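Long-range contacts in probable UbiX-like flavin prenyltransferase (Escherichia coli, PDB 1SBZ), which probably transfers a prenyl group from dimethylallyl phosphate to reduced flavin mononucleotide, making the prenylated flavin cofactor used by a phenolic acid decarboxylase: residues M1-G12 against F76-S87; P14-L23 against V162-L170. All blocks are in the same frame, centred on the assembly; numbering follows the deposited sequence.

In the fold
Contact 1 pairs two neighbouring parallel strands of the central sheet, and contact 2 lays the helix that follows the first of them against the helix 158-170. Their centres are about 11 Å apart, and they meet directly: Ile84 CD1 of contact 1 lies 3.6 Å from Leu15 O and 3.8 Å from Leu19 CD1 of contact 2, while Val5 CG2 is 3.8 Å from Leu23 CD2. The flavin mononucleotide sits at the C-terminal ends of the strands, where Gly9, Thr11 and Ser87 bond to it. Contact 2 stands back from the pocket, the Leu15 side chain being about 9 Å from the flavin. Both contacts touch the second subunit.

Contact 1: M1-G12 against F76-S87. With FMN (flavin mononucleotide), chain H.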
loop_
_atom_site.group_PDB
_atom_site.type_symbol
_atom_site.label_atom_id
_atom_site.label_comp_id
_atom_site.label_asym_id
_atom_site.label_seq_id
_atom_site.Cartn_x
_atom_site.Cartn_y
_atom_site.Cartn_z
HETATM N N MSE D 1 -21.998 32.663 -12.200
HETATM C CA MSE D 1 -20.994 31.569 -12.384
HETATM C C MSE D 1 -19.667 32.094 -12.927
HETATM O O MSE D 1 -19.617 32.670 -14.019
HETATM C CB MSE D 1 -21.557 30.458 -13.284
HETATM C CG MSE D 1 -20.512 29.503 -13.868
HETATM SE SE MSE D 1 -21.121 27.667 -14.159
HETATM C CE MSE D 1 -23.088 27.971 -14.208
ATOM N N LYS D 2 -18.601 31.890 -12.156
ATOM C CA LYS D 2 -17.255 32.278 -12.572
ATOM C C LYS D 2 -16.414 31.034 -12.828
ATOM O O LYS D 2 -16.213 30.223 -11.927
ATOM C CB LYS D 2 -16.571 33.158 -11.523
ATOM C CG LYS D 2 -17.250 34.484 -11.230
ATOM C CD LYS D 2 -16.355 35.314 -10.318
ATOM C CE LYS D 2 -17.162 36.154 -9.333
ATOM N NZ LYS D 2 -16.394 36.379 -8.061
ATOM N N LEU D 3 -15.935 30.889 -14.059
ATOM C CA LEU D 3 -15.120 29.735 -14.443
ATOM C C LEU D 3 -13.727 30.152 -14.856
ATOM O O LEU D 3 -13.555 31.123 -15.602
ATOM C CB LEU D 3 -15.764 28.959 -15.597
ATOM C CG LEU D 3 -17.097 28.251 -15.365
ATOM C CD1 LEU D 3 -17.567 27.577 -16.660
ATOM C CD2 LEU D 3 -16.968 27.233 -14.243
ATOM N N ILE D 4 -12.737 29.414 -14.360
ATOM C CA ILE D 4 -11.375 29.550 -14.835
ATOM C C ILE D 4 -11.138 28.553 -15.972
ATOM O O ILE D 4 -11.522 27.382 -15.884
ATOM C CB ILE D 4 -10.352 29.331 -13.696
ATOM C CG1 ILE D 4 -10.660 30.242 -12.500
ATOM C CG2 ILE D 4 -8.929 29.559 -14.204
ATOM C CD1 ILE D 4 -9.923 29.861 -11.218
ATOM N N VAL D 5 -10.510 29.040 -17.036
ATOM C CA VAL D 5 -10.179 28.231 -18.199
ATOM C C VAL D 5 -8.672 28.309 -18.388
ATOM O O VAL D 5 -8.128 29.358 -18.742
ATOM C CB VAL D 5 -10.942 28.698 -19.472
ATOM C CG1 VAL D 5 -10.538 27.879 -20.693
ATOM C CG2 VAL D 5 -12.456 28.609 -19.266
ATOM N N GLY D 6 -7.992 27.206 -18.095
ATOM C CA GLY D 6 -6.562 27.113 -18.342
ATOM C C GLY D 6 -6.366 26.468 -19.698
ATOM O O GLY D 6 -7.091 25.545 -20.054
HETATM N N MSE D 7 -5.409 26.966 -20.470
HETATM C CA MSE D 7 -5.040 26.305 -21.713
HETATM C C MSE D 7 -3.579 25.973 -21.674
HETATM O O MSE D 7 -2.767 26.722 -21.138
HETATM C CB MSE D 7 -5.374 27.148 -22.939
HETATM C CG MSE D 7 -6.860 27.254 -23.224
HETATM SE SE MSE D 7 -7.217 28.036 -24.979
HETATM C CE MSE D 7 -6.393 26.702 -26.148
ATOM N N THR D 8 -3.245 24.855 -22.295
ATOM C CA THR D 8 -1.958 24.236 -22.100
ATOM C C THR D 8 -1.432 23.648 -23.422
ATOM O O THR D 8 -2.211 23.394 -24.334
ATOM C CB THR D 8 -2.161 23.214 -20.962
ATOM O OG1 THR D 8 -1.658 23.768 -19.735
ATOM C CG2 THR D 8 -1.408 21.993 -21.159
ATOM N N GLY D 9 -0.118 23.444 -23.516
ATOM C CA GLY D 9 0.544 23.114 -24.781
ATOM C C GLY D 9 0.448 21.675 -25.263
ATOM O O GLY D 9 1.414 21.129 -25.784
ATOM N N ALA D 10 -0.710 21.055 -25.089
ATOM C CA ALA D 10 -0.984 19.778 -25.732
ATOM C C ALA D 10 -1.690 20.052 -27.053
ATOM O O ALA D 10 -2.414 21.044 -27.193
ATOM C CB ALA D 10 -1.840 18.890 -24.840
ATOM N N THR D 11 -1.480 19.182 -28.034
ATOM C CA THR D 11 -2.196 19.345 -29.282
ATOM C C THR D 11 -3.696 19.266 -28.962
ATOM O O THR D 11 -4.117 18.492 -28.109
ATOM C CB THR D 11 -1.709 18.337 -30.354
ATOM O OG1 THR D 11 -2.492 18.488 -31.542
ATOM C CG2 THR D 11 -1.947 16.884 -29.932
ATOM N N GLY D 12 -4.487 20.126 -29.586
ATOM C CA GLY D 12 -5.892 20.225 -29.239
ATOM C C GLY D 12 -6.310 21.615 -28.810
ATOM O O GLY D 12 -7.300 21.773 -28.086
ATOM N N PHE D 76 -11.152 34.795 -3.415
ATOM C CA PHE D 76 -11.803 35.205 -4.660
ATOM C C PHE D 76 -12.599 34.028 -5.227
ATOM O O PHE D 76 -12.026 33.101 -5.816
ATOM C CB PHE D 76 -10.769 35.713 -5.672
ATOM C CG PHE D 76 -11.359 36.133 -6.989
ATOM C CD1 PHE D 76 -11.985 37.373 -7.122
ATOM C CD2 PHE D 76 -11.280 35.299 -8.100
ATOM C CE1 PHE D 76 -12.534 37.772 -8.344
ATOM C CE2 PHE D 76 -11.825 35.686 -9.322
ATOM C CZ PHE D 76 -12.452 36.927 -9.447
ATOM N N ARG D 77 -13.918 34.080 -5.041
ATOM C CA ARG D 77 -14.812 32.972 -5.358
ATOM C C ARG D 77 -14.949 32.689 -6.859
ATOM O O ARG D 77 -15.180 33.600 -7.660
ATOM C CB ARG D 77 -16.193 33.219 -4.748
ATOM C CG ARG D 77 -17.130 32.017 -4.822
ATOM C CD ARG D 77 -18.625 32.360 -4.913
ATOM N NE ARG D 77 -18.974 33.135 -6.114
ATOM C CZ ARG D 77 -19.117 32.633 -7.345
ATOM N NH1 ARG D 77 -18.930 31.341 -7.580
ATOM N NH2 ARG D 77 -19.445 33.434 -8.355
ATOM N N THR D 78 -14.786 31.417 -7.219
ATOM C CA THR D 78 -15.130 30.910 -8.542
ATOM C C THR D 78 -15.913 29.615 -8.373
ATOM O O THR D 78 -15.940 29.029 -7.290
ATOM C CB THR D 78 -13.874 30.619 -9.397
ATOM O OG1 THR D 78 -13.187 29.480 -8.865
ATOM C CG2 THR D 78 -12.849 31.756 -9.321
ATOM N N ASP D 79 -16.533 29.161 -9.455
ATOM C CA ASP D 79 -17.293 27.924 -9.430
ATOM C C ASP D 79 -16.464 26.734 -9.888
ATOM O O ASP D 79 -16.931 25.603 -9.849
ATOM C CB ASP D 79 -18.559 28.059 -10.274
ATOM C CG ASP D 79 -19.499 29.093 -9.715
ATOM O OD1 ASP D 79 -20.463 28.706 -9.021
ATOM O OD2 ASP D 79 -19.329 30.317 -9.880
ATOM N N GLY D 80 -15.233 26.993 -10.312
ATOM C CA GLY D 80 -14.338 25.916 -10.719
ATOM C C GLY D 80 -13.409 26.294 -11.846
ATOM O O GLY D 80 -13.263 27.472 -12.173
HETATM N N MSE D 81 -12.800 25.275 -12.450
HETATM C CA MSE D 81 -11.738 25.453 -13.429
HETATM C C MSE D 81 -11.741 24.304 -14.433
HETATM O O MSE D 81 -11.987 23.161 -14.066
HETATM C CB MSE D 81 -10.380 25.527 -12.719
HETATM C CG MSE D 81 -9.155 25.640 -13.633
HETATM SE SE MSE D 81 -7.543 26.064 -12.621
HETATM C CE MSE D 81 -6.315 26.261 -14.083
ATOM N N ILE D 82 -11.484 24.629 -15.697
ATOM C CA ILE D 82 -11.285 23.639 -16.752
ATOM C C ILE D 82 -9.903 23.860 -17.345
ATOM O O ILE D 82 -9.537 24.988 -17.654
ATOM C CB ILE D 82 -12.362 23.778 -17.871
ATOM C CG1 ILE D 82 -13.770 23.727 -17.282
ATOM C CG2 ILE D 82 -12.195 22.677 -18.931
ATOM C CD1 ILE D 82 -14.862 24.247 -18.202
ATOM N N VAL D 83 -9.129 22.795 -17.502
ATOM C CA VAL D 83 -7.866 22.895 -18.236
ATOM C C VAL D 83 -8.037 22.123 -19.539
ATOM O O VAL D 83 -8.226 20.901 -19.517
ATOM C CB VAL D 83 -6.666 22.359 -17.421
ATOM C CG1 VAL D 83 -5.351 22.639 -18.147
ATOM C CG2 VAL D 83 -6.647 22.970 -16.008
ATOM N N ILE D 84 -7.974 22.840 -20.662
ATOM C CA ILE D 84 -8.348 22.289 -21.969
ATOM C C ILE D 84 -7.537 22.856 -23.154
ATOM O O ILE D 84 -7.618 24.054 -23.446
ATOM C CB ILE D 84 -9.881 22.476 -22.196
ATOM C CG1 ILE D 84 -10.318 21.865 -23.529
ATOM C CG2 ILE D 84 -10.295 23.968 -22.047
ATOM C CD1 ILE D 84 -11.833 21.852 -23.723
ATOM N N PRO D 85 -6.727 22.017 -23.813
ATOM C CA PRO D 85 -6.428 20.659 -23.348
ATOM C C PRO D 85 -5.430 20.744 -22.206
ATOM O O PRO D 85 -4.821 21.803 -21.998
ATOM C CB PRO D 85 -5.744 20.023 -24.559
ATOM C CG PRO D 85 -5.060 21.186 -25.236
ATOM C CD PRO D 85 -6.008 22.348 -25.056
ATOM N N CYS D 86 -5.266 19.643 -21.480
ATOM C CA CYS D 86 -4.302 19.580 -20.388
ATOM C C CYS D 86 -3.146 18.665 -20.791
ATOM O O CYS D 86 -3.339 17.484 -21.111
ATOM C CB CYS D 86 -4.978 19.098 -19.096
ATOM S SG CYS D 86 -3.876 18.988 -17.664
ATOM N N SER D 87 -1.945 19.224 -20.805
ATOM C CA SER D 87 -0.751 18.472 -21.142
ATOM C C SER D 87 -0.361 17.593 -19.956
ATOM O O SER D 87 -0.836 17.799 -18.831
ATOM C CB SER D 87 0.388 19.439 -21.448
ATOM O OG SER D 87 0.813 20.063 -20.249
HETATM N N1 FMN H . 2.434 17.401 -24.464
HETATM C C2 FMN H . 1.495 16.498 -24.022
HETATM O O2 FMN H . 1.558 16.129 -22.855
HETATM N N3 FMN H . 0.520 16.028 -24.880
HETATM C C4 FMN H . 0.485 16.476 -26.195
HETATM O O4 FMN H . -0.526 16.254 -26.868
HETATM C C4A FMN H . 1.446 17.402 -26.642
HETATM N N5 FMN H . 1.445 17.878 -27.944
HETATM C C5A FMN H . 2.402 18.799 -28.358
HETATM C C6 FMN H . 2.394 19.280 -29.671
HETATM C C7 FMN H . 3.353 20.211 -30.096
HETATM C C7M FMN H . 3.089 20.974 -31.370
HETATM C C8 FMN H . 4.328 20.660 -29.197
HETATM C C8M FMN H . 5.214 21.841 -29.519
HETATM C C9 FMN H . 4.331 20.178 -27.893
HETATM C C9A FMN H . 3.372 19.252 -27.466
HETATM N N10 FMN H . 3.386 18.773 -26.159
HETATM C C10 FMN H . 2.427 17.856 -25.759
HETATM C "C1'" FMN H . 4.575 19.039 -25.276
HETATM C "C2'" FMN H . 4.243 20.156 -24.291
HETATM O "O2'" FMN H . 3.847 21.308 -25.007
HETATM C "C3'" FMN H . 5.407 20.458 -23.340
HETATM O "O3'" FMN H . 5.552 19.388 -22.417
HETATM C "C4'" FMN H . 5.259 21.789 -22.593
HETATM O "O4'" FMN H . 6.280 21.941 -21.624
HETATM C "C5'" FMN H . 3.916 21.927 -21.885
HETATM O "O5'" FMN H . 3.935 23.064 -21.037
HETATM P P FMN H . 2.531 23.662 -20.521
HETATM O O1P FMN H . 1.847 24.301 -21.713
HETATM O O2P FMN H . 2.843 24.661 -19.448
HETATM O O3P FMN H . 1.682 22.533 -19.968
HETATM O O HOH W 1 -19.083 35.845 -6.644
#
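The Phe76 ring and the Lys2 ammonium form an off-centre cation-pi contact, NZ 4.5 Å from the ring centroid and 26° off its normal. The Arg77 guanidinium has Asp79 and a water in its plane at the edge; that water accepts from Lys2 NZ, which also donates to Arg77 O (3.1 Å). Asp79 turns CG away from its carbonyl carbon (chi1 -64°), bringing OD2 to the Lys2 amide. Two donors reach Asp79 OD2 from opposite faces of the carboxylate, Arg77 NH1 in a salt bridge and Lys2 N at 2.9 Å. Lys2 NZ and Arg77 NH2 are 4.3 Å apart; the Asp79 carboxylate bound to Arg77, and the water and Arg77 carbonyl bound to Lys2, probably offset this like-charge approach.

Beyond, the strands run parallel, 23° apart. Ile4 N bonds to Gly80 O and Ile82 N to Ile4 O (2.8 Å), then Gly6 N to Ile82 O and Ile84 N to Gly6 O. Ile4 CB rests on Met81 CG at 3.9 Å. Gly9 N, in the loop after strand 2-7, donates to O1P of the flavin phosphate (2.8 Å); past the cis Ile84-Pro85 peptide, Ser87 OG, at a helix N-cap, donates to O3P (2.6 Å).

Strand 30-35 bonds to the other edge of 2-7, and 116-121 flanks 80-86. Helix 102-112 packs on Met81, whereas Val5 and Ile84 face helix 13-24, the three-layer arrangement of a Rossmann-like alpha/beta fold.

Contact 2: P14-L23 against V162-L170; sequences PLGVALLQAL and VHHVVARVL
With CG1 anti to the backbone N (chi1 166°), Val166 carries CG2 beside that nitrogen and sends both methyls into helix 14-23. The knob sits in a hole formed by Leu15, Ala18, Leu19 and Ala22. CG2 reaches the backbone there, 3.7 Å from Leu15 O, and CG1 leans over Leu19 CA. In Leu19, chi1 near 175° swings CG away from its own amide nitrogen, carrying CD1 across to the last turn of 162-170; there it meets Leu170 CD1 at 3.7 Å and Val169 CG1 at 3.8 Å, the side chains of Leu19 and Val169 crossing at about a right angle.

One turn nearer the N-terminal ends, Val162 points CG1 at Ala18, whose CB is 3.5 Å away, the shortest approach between side chains of the two helices. Leu15 lays CD2 against Val165 CG1 at 3.8 Å. Towards the C-terminal ends, Leu170 CD1 touches two leucines: besides Leu19, it meets Leu23 CD1 at 3.8 Å. Ala18 and Ala22 both direct CB at the partner, and their small size is consistent with the close approach of Val162 and Val166 to the backbone of 14-23. The segment axes approach to 9.4 Å and cross at -60°.

The helices flank the same side of the central sheet: Leu19 touches Val5, Ile82 and Ile84, and Val169 also reaches Ile82. At the N-terminal end, Pro14 and Val162 both pack on Phe151 of the second subunit, joining this helix pair to the assembly.

No hydrogen bond or salt bridge links the two segments. Every contacting side chain is aliphatic and most are buried, so the association rests on the fit of methyl and methylene groups and their removal from water, with each helix satisfying its backbone through its own i to i+4 bonds.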
loop_
_atom_site.group_PDB
_atom_site.type_symbol
_atom_site.label_atom_id
_atom_site.label_comp_id
_atom_site.label_asym_id
_atom_site.label_seq_id
_atom_site.Cartn_x
_atom_site.Cartn_y
_atom_site.Cartn_z
ATOM N N PRO D 14 -7.789 23.796 -30.683
ATOM C CA PRO D 14 -9.161 23.991 -31.168
ATOM C C PRO D 14 -10.244 23.638 -30.148
ATOM O O PRO D 14 -11.317 24.240 -30.178
ATOM C CB PRO D 14 -9.243 23.042 -32.369
ATOM C CG PRO D 14 -7.856 22.971 -32.864
ATOM C CD PRO D 14 -7.008 22.972 -31.628
ATOM N N LEU D 15 -9.959 22.676 -29.265
ATOM C CA LEU D 15 -10.855 22.316 -28.156
ATOM C C LEU D 15 -11.024 23.481 -27.183
ATOM O O LEU D 15 -12.132 23.765 -26.738
ATOM C CB LEU D 15 -10.323 21.093 -27.396
ATOM C CG LEU D 15 -10.157 19.770 -28.150
ATOM C CD1 LEU D 15 -9.179 18.852 -27.432
ATOM C CD2 LEU D 15 -11.517 19.085 -28.351
ATOM N N GLY D 16 -9.915 24.145 -26.849
ATOM C CA GLY D 16 -9.938 25.291 -25.937
ATOM C C GLY D 16 -10.681 26.479 -26.518
ATOM O O GLY D 16 -11.533 27.079 -25.853
ATOM N N VAL D 17 -10.358 26.819 -27.762
ATOM C CA VAL D 17 -11.013 27.928 -28.467
ATOM C C VAL D 17 -12.525 27.715 -28.578
ATOM O O VAL D 17 -13.300 28.638 -28.330
ATOM C CB VAL D 17 -10.403 28.162 -29.872
ATOM C CG1 VAL D 17 -11.079 29.349 -30.577
ATOM C CG2 VAL D 17 -8.900 28.388 -29.771
ATOM N N ALA D 18 -12.934 26.493 -28.930
ATOM C CA ALA D 18 -14.347 26.169 -29.071
ATOM C C ALA D 18 -15.102 26.253 -27.742
ATOM O O ALA D 18 -16.234 26.735 -27.702
ATOM C CB ALA D 18 -14.523 24.804 -29.699
ATOM N N LEU D 19 -14.477 25.782 -26.664
ATOM C CA LEU D 19 -15.081 25.882 -25.337
ATOM C C LEU D 19 -15.228 27.345 -24.910
ATOM O O LEU D 19 -16.257 27.730 -24.340
ATOM C CB LEU D 19 -14.289 25.071 -24.305
ATOM C CG LEU D 19 -14.713 25.155 -22.831
ATOM C CD1 LEU D 19 -14.778 23.768 -22.215
ATOM C CD2 LEU D 19 -13.757 26.050 -22.058
ATOM N N LEU D 20 -14.198 28.146 -25.192
ATOM C CA LEU D 20 -14.231 29.579 -24.906
ATOM C C LEU D 20 -15.282 30.307 -25.736
ATOM O O LEU D 20 -15.938 31.223 -25.236
ATOM C CB LEU D 20 -12.857 30.222 -25.128
ATOM C CG LEU D 20 -11.789 30.066 -24.048
ATOM C CD1 LEU D 20 -10.457 30.557 -24.584
ATOM C CD2 LEU D 20 -12.164 30.817 -22.779
ATOM N N GLN D 21 -15.434 29.903 -26.997
ATOM C CA GLN D 21 -16.485 30.438 -27.864
ATOM C C GLN D 21 -17.880 30.143 -27.307
ATOM O O GLN D 21 -18.717 31.042 -27.219
ATOM C CB GLN D 21 -16.361 29.866 -29.278
ATOM C CG GLN D 21 -15.291 30.531 -30.138
ATOM C CD GLN D 21 -14.939 29.723 -31.374
ATOM O OE1 GLN D 21 -15.281 28.542 -31.477
ATOM N NE2 GLN D 21 -14.248 30.356 -32.313
ATOM N N ALA D 22 -18.121 28.885 -26.938
ATOM C CA ALA D 22 -19.403 28.460 -26.370
ATOM C C ALA D 22 -19.724 29.173 -25.053
ATOM O O ALA D 22 -20.883 29.485 -24.778
ATOM C CB ALA D 22 -19.426 26.946 -26.174
ATOM N N LEU D 23 -18.690 29.422 -24.252
ATOM C CA LEU D 23 -18.831 30.158 -22.996
ATOM C C LEU D 23 -19.202 31.624 -23.227
ATOM O O LEU D 23 -19.998 32.194 -22.470
ATOM C CB LEU D 23 -17.552 30.045 -22.158
ATOM C CG LEU D 23 -17.442 29.028 -21.010
ATOM C CD1 LEU D 23 -18.183 27.728 -21.261
ATOM C CD2 LEU D 23 -15.983 28.744 -20.696
ATOM N N VAL D 162 -14.944 18.084 -32.140
ATOM C CA VAL D 162 -14.603 19.143 -31.186
ATOM C C VAL D 162 -15.829 19.577 -30.374
ATOM O O VAL D 162 -15.766 19.671 -29.147
ATOM C CB VAL D 162 -13.954 20.362 -31.891
ATOM C CG1 VAL D 162 -13.835 21.555 -30.941
ATOM C CG2 VAL D 162 -12.587 19.995 -32.450
ATOM N N HIS D 163 -16.943 19.814 -31.060
ATOM C CA HIS D 163 -18.152 20.315 -30.413
ATOM C C HIS D 163 -18.802 19.305 -29.484
ATOM O O HIS D 163 -19.408 19.682 -28.478
ATOM C CB HIS D 163 -19.147 20.853 -31.444
ATOM C CG HIS D 163 -18.736 22.173 -32.018
ATOM N ND1 HIS D 163 -18.851 23.355 -31.317
ATOM C CD2 HIS D 163 -18.172 22.494 -33.209
ATOM C CE1 HIS D 163 -18.389 24.348 -32.057
ATOM N NE2 HIS D 163 -17.969 23.852 -33.208
ATOM N N HIS D 164 -18.669 18.027 -29.818
ATOM C CA HIS D 164 -19.175 16.975 -28.961
ATOM C C HIS D 164 -18.357 16.892 -27.676
ATOM O O HIS D 164 -18.917 16.743 -26.596
ATOM C CB HIS D 164 -19.174 15.632 -29.686
ATOM C CG HIS D 164 -19.816 14.534 -28.899
ATOM N ND1 HIS D 164 -21.184 14.386 -28.809
ATOM C CD2 HIS D 164 -19.280 13.550 -28.138
ATOM C CE1 HIS D 164 -21.461 13.347 -28.040
ATOM N NE2 HIS D 164 -20.325 12.821 -27.621
ATOM N N VAL D 165 -17.033 16.981 -27.807
ATOM C CA VAL D 165 -16.134 16.974 -26.654
ATOM C C VAL D 165 -16.465 18.156 -25.752
ATOM O O VAL D 165 -16.663 17.984 -24.554
ATOM C CB VAL D 165 -14.635 17.011 -27.078
ATOM C CG1 VAL D 165 -13.732 17.238 -25.876
ATOM C CG2 VAL D 165 -14.244 15.722 -27.802
ATOM N N VAL D 166 -16.545 19.346 -26.345
ATOM C CA VAL D 166 -16.869 20.573 -25.622
ATOM C C VAL D 166 -18.187 20.447 -24.848
ATOM O O VAL D 166 -18.243 20.787 -23.668
ATOM C CB VAL D 166 -16.907 21.804 -26.565
ATOM C CG1 VAL D 166 -17.582 22.993 -25.885
ATOM C CG2 VAL D 166 -15.500 22.176 -27.026
ATOM N N ALA D 167 -19.234 19.956 -25.510
ATOM C CA ALA D 167 -20.531 19.719 -24.856
ATOM C C ALA D 167 -20.424 18.808 -23.628
ATOM O O ALA D 167 -21.040 19.073 -22.597
ATOM C CB ALA D 167 -21.538 19.150 -25.846
ATOM N N ARG D 168 -19.633 17.746 -23.753
ATOM C CA ARG D 168 -19.481 16.755 -22.691
ATOM C C ARG D 168 -18.603 17.262 -21.547
ATOM O O ARG D 168 -18.764 16.832 -20.402
ATOM C CB ARG D 168 -18.944 15.436 -23.258
ATOM C CG ARG D 168 -19.820 14.810 -24.364
ATOM C CD ARG D 168 -20.768 13.675 -23.917
ATOM N NE ARG D 168 -21.312 13.931 -22.589
ATOM C CZ ARG D 168 -21.169 13.140 -21.531
ATOM N NH1 ARG D 168 -20.534 11.979 -21.616
ATOM N NH2 ARG D 168 -21.698 13.516 -20.380
ATOM N N VAL D 169 -17.677 18.171 -21.864
ATOM C CA VAL D 169 -16.915 18.895 -20.845
ATOM C C VAL D 169 -17.851 19.838 -20.068
ATOM O O VAL D 169 -17.859 19.825 -18.836
ATOM C CB VAL D 169 -15.701 19.666 -21.447
ATOM C CG1 VAL D 169 -14.993 20.499 -20.379
ATOM C CG2 VAL D 169 -14.708 18.701 -22.084
ATOM N N LEU D 170 -18.646 20.625 -20.797
ATOM C CA LEU D 170 -19.628 21.550 -20.207
ATOM C C LEU D 170 -20.658 20.878 -19.297
ATOM O O LEU D 170 -21.061 21.463 -18.289
ATOM C CB LEU D 170 -20.352 22.332 -21.303
ATOM C CG LEU D 170 -19.858 23.724 -21.713
ATOM C CD1 LEU D 170 -18.400 23.979 -21.353
ATOM C CD2 LEU D 170 -20.106 23.937 -23.202
#